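Local coordinates for ALBA-Domain Protein (Trypanosoma brucei, PDB 7DL8), which probably binds RNA through its Alba domain and assembles with further copies of itself, at residues D27-H31 with L59-M64; E39-L45 with D86-V92. All blocks are in the same frame, centred on the assembly; numbering follows the deposited sequence.

Both contacts are buried, yet they belong to different layers of the same domain. Contact 1 joins helices 22-34 and 49-61 through Lys-30 and a few neighbours, and it mixes apolar touching with an amine-amide hydrogen bond near helix 98-123. Contact 2 pairs the two middle strands of the sheet and is carried mainly by regular backbone bonds, with an apolar face turned to those helices and a more polar face on the other side. Thr-29 connects the layers: its CG2 lies 3.7 Å from Val-40 CG1 and also packs on Val-92. Each contact has residues near the second subunit, Lys-60 and Asp-61 beside contact 1, Asp-86 and Ile-88 in contact 2.

Contact 1. Residues D27-H31 with L59-M64; sequences DITKH and LKDQQM
The helix pair of the Alba domain meets here, where Lys-30 of helix 22-34 lays its side chain against Leu-59, Gln-62 and Met-64 at the end of helix 49-61. The aliphatic part of the lysine does the packing: its CG sits 3.7 Å from Leu-59 CD2, and its CD lies 3.6 Å from Met-64 CE, the lysine and methionine chains crossing at about a right angle. A bend at chi3 (-80°) brings the amine alongside the amide of Gln-62, and Lys-30 NZ gives Gln-62 OE1 a hydrogen bond of 2.8 Å. The amine lies in the carbonyl plane, on a lone pair of OE1, with a C=O...N angle of 131°. Gln-62 can deliver its amide because its chain runs straight beyond CG. Lys-30 NZ has another acceptor in Gln-105 OE1 of helix 98-123, and a long salt bridge of 3.9 Å to Asp-27 OD1 one turn back; with Gln-62, these oxygens probably offset the charge of a buried lysine. Helix 49-61 ends here in a Schellman motif: Gln-63 takes positive phi, Met-64 N bonds to Leu-59 O at 3.0 Å and Gln-63 N makes a second, weak bond to Lys-60 O, which leads the chain into strand 65-76 and leaves the Met-64 side chain facing Lys-30. Flexible and unbranched, methionine can fold its methyl onto the lysine while also touching Phe-98. On the sheet side, Thr-29 presents CG2 to Leu-59 CD1 at 4.0 Å; its hydroxyl bonds to Phe-25 O in its own helix, so a threonine can serve in this apolar setting.

Contact 2. Residues E39-L45 with D86-V92; sequences EVYVSAL and DKIEIVV
Val-42 O accepts the shortest bond of this strand pair, 2.6 Å from Ile-90 N and almost straight (179° at the hydrogen). CA of Glu-89 adds a C-H...O contact. Val-42 N returns a bond to Ile-90 O, and Val-40 with Val-92 and Ala-44 with Ile-88 make the same reciprocal, antiparallel pairs. These are the middle strands of the Alba sheet; helix 22-34 links 13-16 to 39-45 in a beta-alpha-beta crossover. Beta-branched Val-40, Val-42, Ile-90 and Val-92 suit extended backbone and face the helices, Val-40 CB meeting Val-92 CG2 at 3.9 Å. On the other face, Val-91 CG1 lies over one face of the Tyr-41 ring, and its CG2 is 3.5 Å from Tyr-41 CE2. Glu-89 meets the ring edge, its carboxylate turned 73° from the ring. Glu-39 CG stands between backbone N and carbonyl carbon (chi1 66°), and the extended chain carries OE2 to Tyr-41 OH, which donates from above the carboxylate plane at 3.0 Å. Leu-45 CD2 rests 3.8 Å from the aliphatic CB of Lys-87. One face thus packs apolar groups on the helices, while the mixed Tyr-41 face holds polar ones by a phenol-carboxylate bond.

Contact 1. Residues D27-H31 with L59-M64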
# COMPACT_ATOMS: atom_id res chain seq x y z
N ASP A 27 -17.50 7.16 6.72
CA ASP A 27 -18.58 7.58 7.61
C ASP A 27 -18.40 9.02 8.07
O ASP A 27 -19.38 9.78 8.12
CB ASP A 27 -18.66 6.63 8.80
CG ASP A 27 -19.09 5.23 8.41
OD1 ASP A 27 -19.60 5.06 7.28
OD2 ASP A 27 -18.92 4.30 9.23
N ILE A 28 -17.18 9.40 8.42
CA ILE A 28 -16.92 10.78 8.84
C ILE A 28 -17.28 11.75 7.72
O ILE A 28 -17.92 12.78 7.94
CB ILE A 28 -15.45 10.94 9.28
CG1 ILE A 28 -15.22 10.26 10.63
CG2 ILE A 28 -15.08 12.41 9.37
CD1 ILE A 28 -13.76 10.12 10.99
N THR A 29 -16.86 11.43 6.49
CA THR A 29 -17.18 12.29 5.35
C THR A 29 -18.69 12.40 5.15
O THR A 29 -19.21 13.49 4.90
CB THR A 29 -16.51 11.76 4.08
OG1 THR A 29 -15.11 11.58 4.32
CG2 THR A 29 -16.72 12.72 2.92
N LYS A 30 -19.40 11.28 5.26
CA LYS A 30 -20.86 11.31 5.13
C LYS A 30 -21.49 12.13 6.25
O LYS A 30 -22.41 12.92 6.00
CB LYS A 30 -21.42 9.88 5.13
CG LYS A 30 -21.29 9.16 3.80
CD LYS A 30 -22.09 7.87 3.79
CE LYS A 30 -21.36 6.75 4.51
NZ LYS A 30 -21.98 5.43 4.25
N HIS A 31 -21.01 11.95 7.48
CA HIS A 31 -21.57 12.69 8.61
C HIS A 31 -21.30 14.18 8.48
O HIS A 31 -22.17 15.00 8.82
CB HIS A 31 -20.99 12.15 9.92
CG HIS A 31 -21.28 13.01 11.11
ND1 HIS A 31 -22.53 13.08 11.69
CD2 HIS A 31 -20.48 13.83 11.82
CE1 HIS A 31 -22.48 13.91 12.72
NE2 HIS A 31 -21.25 14.38 12.82
N LEU A 59 -17.31 6.12 -1.57
CA LEU A 59 -18.39 7.10 -1.54
C LEU A 59 -19.05 7.23 -2.90
O LEU A 59 -20.26 7.47 -2.99
CB LEU A 59 -17.87 8.45 -1.06
CG LEU A 59 -17.42 8.54 0.39
CD1 LEU A 59 -16.25 9.50 0.53
CD2 LEU A 59 -18.58 8.96 1.28
N LYS A 60 -18.28 7.07 -3.98
CA LYS A 60 -18.84 7.14 -5.33
C LYS A 60 -19.69 5.90 -5.64
O LYS A 60 -20.70 6.02 -6.34
CB LYS A 60 -17.72 7.32 -6.35
CG LYS A 60 -17.17 8.74 -6.38
CD LYS A 60 -15.86 8.85 -7.14
CE LYS A 60 -16.04 8.61 -8.63
NZ LYS A 60 -14.72 8.57 -9.32
N ASP A 61 -19.28 4.73 -5.15
CA ASP A 61 -20.09 3.52 -5.35
C ASP A 61 -21.44 3.63 -4.66
O ASP A 61 -22.45 3.15 -5.17
CB ASP A 61 -19.36 2.29 -4.82
CG ASP A 61 -18.37 1.71 -5.80
OD1 ASP A 61 -18.33 2.15 -6.96
OD2 ASP A 61 -17.65 0.75 -5.40
N GLN A 62 -21.46 4.22 -3.48
CA GLN A 62 -22.71 4.47 -2.76
C GLN A 62 -23.48 5.65 -3.33
O GLN A 62 -24.55 5.99 -2.80
CB GLN A 62 -22.44 4.70 -1.26
CG GLN A 62 -21.66 3.58 -0.59
CD GLN A 62 -21.34 3.88 0.87
OE1 GLN A 62 -21.96 4.75 1.49
NE2 GLN A 62 -20.36 3.17 1.42
N GLN A 63 -22.96 6.29 -4.39
CA GLN A 63 -23.62 7.41 -5.06
C GLN A 63 -23.92 8.54 -4.08
O GLN A 63 -24.96 9.20 -4.15
CB GLN A 63 -24.89 6.95 -5.77
N MET A 64 -22.99 8.78 -3.15
CA MET A 64 -23.16 9.79 -2.12
C MET A 64 -22.49 11.11 -2.44
O MET A 64 -23.01 12.17 -2.06
CB MET A 64 -22.62 9.28 -0.78
CG MET A 64 -23.26 8.00 -0.29
SD MET A 64 -25.02 8.21 0.04
CE MET A 64 -24.97 8.65 1.78

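Contact 2. Residues E39-L45 with D86-V92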
# COMPACT_ATOMS: atom_id res chain seq x y z
N GLU A 39 -18.55 20.98 1.52
CA GLU A 39 -17.51 20.19 0.88
C GLU A 39 -16.59 19.62 1.95
O GLU A 39 -16.38 20.22 3.00
CB GLU A 39 -16.71 21.02 -0.13
CG GLU A 39 -15.89 22.15 0.49
CD GLU A 39 -15.56 23.24 -0.51
OE1 GLU A 39 -15.94 23.10 -1.69
OE2 GLU A 39 -14.91 24.23 -0.12
N VAL A 40 -16.06 18.43 1.67
CA VAL A 40 -15.11 17.75 2.54
C VAL A 40 -13.82 17.54 1.76
O VAL A 40 -13.85 17.09 0.61
CB VAL A 40 -15.66 16.42 3.07
CG1 VAL A 40 -14.58 15.64 3.80
CG2 VAL A 40 -16.86 16.66 3.98
N TYR A 41 -12.69 17.86 2.39
CA TYR A 41 -11.37 17.71 1.77
C TYR A 41 -10.76 16.39 2.25
O TYR A 41 -10.35 16.28 3.41
CB TYR A 41 -10.46 18.88 2.13
CG TYR A 41 -10.85 20.20 1.49
CD1 TYR A 41 -11.96 20.91 1.93
CD2 TYR A 41 -10.10 20.74 0.46
CE1 TYR A 41 -12.32 22.11 1.35
CE2 TYR A 41 -10.45 21.95 -0.13
CZ TYR A 41 -11.56 22.63 0.32
OH TYR A 41 -11.91 23.83 -0.25
N VAL A 42 -10.72 15.40 1.36
CA VAL A 42 -10.15 14.09 1.66
C VAL A 42 -8.72 14.07 1.15
O VAL A 42 -8.48 14.16 -0.06
CB VAL A 42 -10.99 12.96 1.04
CG1 VAL A 42 -10.42 11.60 1.43
CG2 VAL A 42 -12.44 13.08 1.46
N SER A 43 -7.76 13.95 2.06
CA SER A 43 -6.35 14.04 1.73
C SER A 43 -5.57 12.92 2.40
O SER A 43 -6.03 12.29 3.36
CB SER A 43 -5.77 15.40 2.14
OG SER A 43 -5.99 15.66 3.51
N ALA A 44 -4.36 12.67 1.89
CA ALA A 44 -3.47 11.67 2.46
C ALA A 44 -2.04 11.94 2.00
O ALA A 44 -1.81 12.66 1.02
CB ALA A 44 -3.90 10.25 2.06
N LEU A 45 -1.09 11.35 2.71
CA LEU A 45 0.33 11.55 2.46
C LEU A 45 0.99 10.25 2.02
O LEU A 45 0.68 9.17 2.55
CB LEU A 45 1.04 12.05 3.72
CG LEU A 45 0.57 13.33 4.40
CD1 LEU A 45 1.44 13.59 5.61
CD2 LEU A 45 0.61 14.53 3.46
N ASP A 86 4.78 13.49 -0.73
CA ASP A 86 3.74 13.85 -1.68
C ASP A 86 2.36 13.70 -1.06
O ASP A 86 2.15 12.88 -0.16
CB ASP A 86 3.85 13.01 -2.95
CG ASP A 86 5.11 13.31 -3.74
OD1 ASP A 86 5.44 14.50 -3.90
OD2 ASP A 86 5.78 12.36 -4.18
N LYS A 87 1.42 14.50 -1.56
CA LYS A 87 0.10 14.61 -0.96
C LYS A 87 -0.97 14.72 -2.04
O LYS A 87 -0.78 15.42 -3.04
CB LYS A 87 0.04 15.82 -0.02
CG LYS A 87 -1.35 16.28 0.36
CD LYS A 87 -1.27 17.52 1.25
CE LYS A 87 -2.64 18.03 1.63
NZ LYS A 87 -2.57 19.38 2.26
N ILE A 88 -2.09 14.03 -1.83
CA ILE A 88 -3.27 14.16 -2.68
C ILE A 88 -4.38 14.79 -1.86
O ILE A 88 -4.43 14.65 -0.63
CB ILE A 88 -3.71 12.79 -3.26
CG1 ILE A 88 -4.62 12.99 -4.47
CG2 ILE A 88 -4.40 11.95 -2.20
CD1 ILE A 88 -4.95 11.70 -5.20
N GLU A 89 -5.27 15.51 -2.53
CA GLU A 89 -6.40 16.17 -1.88
C GLU A 89 -7.60 16.11 -2.81
O GLU A 89 -7.58 16.71 -3.89
CB GLU A 89 -6.07 17.62 -1.51
CG GLU A 89 -7.18 18.32 -0.76
CD GLU A 89 -6.84 19.76 -0.41
OE1 GLU A 89 -6.92 20.62 -1.31
OE2 GLU A 89 -6.49 20.02 0.76
N ILE A 90 -8.64 15.39 -2.39
CA ILE A 90 -9.87 15.25 -3.16
C ILE A 90 -10.97 16.03 -2.45
O ILE A 90 -11.22 15.82 -1.26
CB ILE A 90 -10.27 13.77 -3.32
CG1 ILE A 90 -9.13 12.99 -3.99
CG2 ILE A 90 -11.55 13.64 -4.12
CD1 ILE A 90 -8.84 11.66 -3.34
N VAL A 91 -11.63 16.92 -3.19
CA VAL A 91 -12.74 17.71 -2.67
C VAL A 91 -14.03 17.05 -3.15
O VAL A 91 -14.27 16.93 -4.35
CB VAL A 91 -12.66 19.17 -3.13
CG1 VAL A 91 -13.80 19.98 -2.53
CG2 VAL A 91 -11.31 19.77 -2.76
N VAL A 92 -14.88 16.64 -2.20
CA VAL A 92 -16.14 15.99 -2.51
C VAL A 92 -17.28 16.84 -1.98
O VAL A 92 -17.16 17.49 -0.94
CB VAL A 92 -16.20 14.56 -1.92
CG1 VAL A 92 -15.07 13.71 -2.46
CG2 VAL A 92 -16.16 14.60 -0.39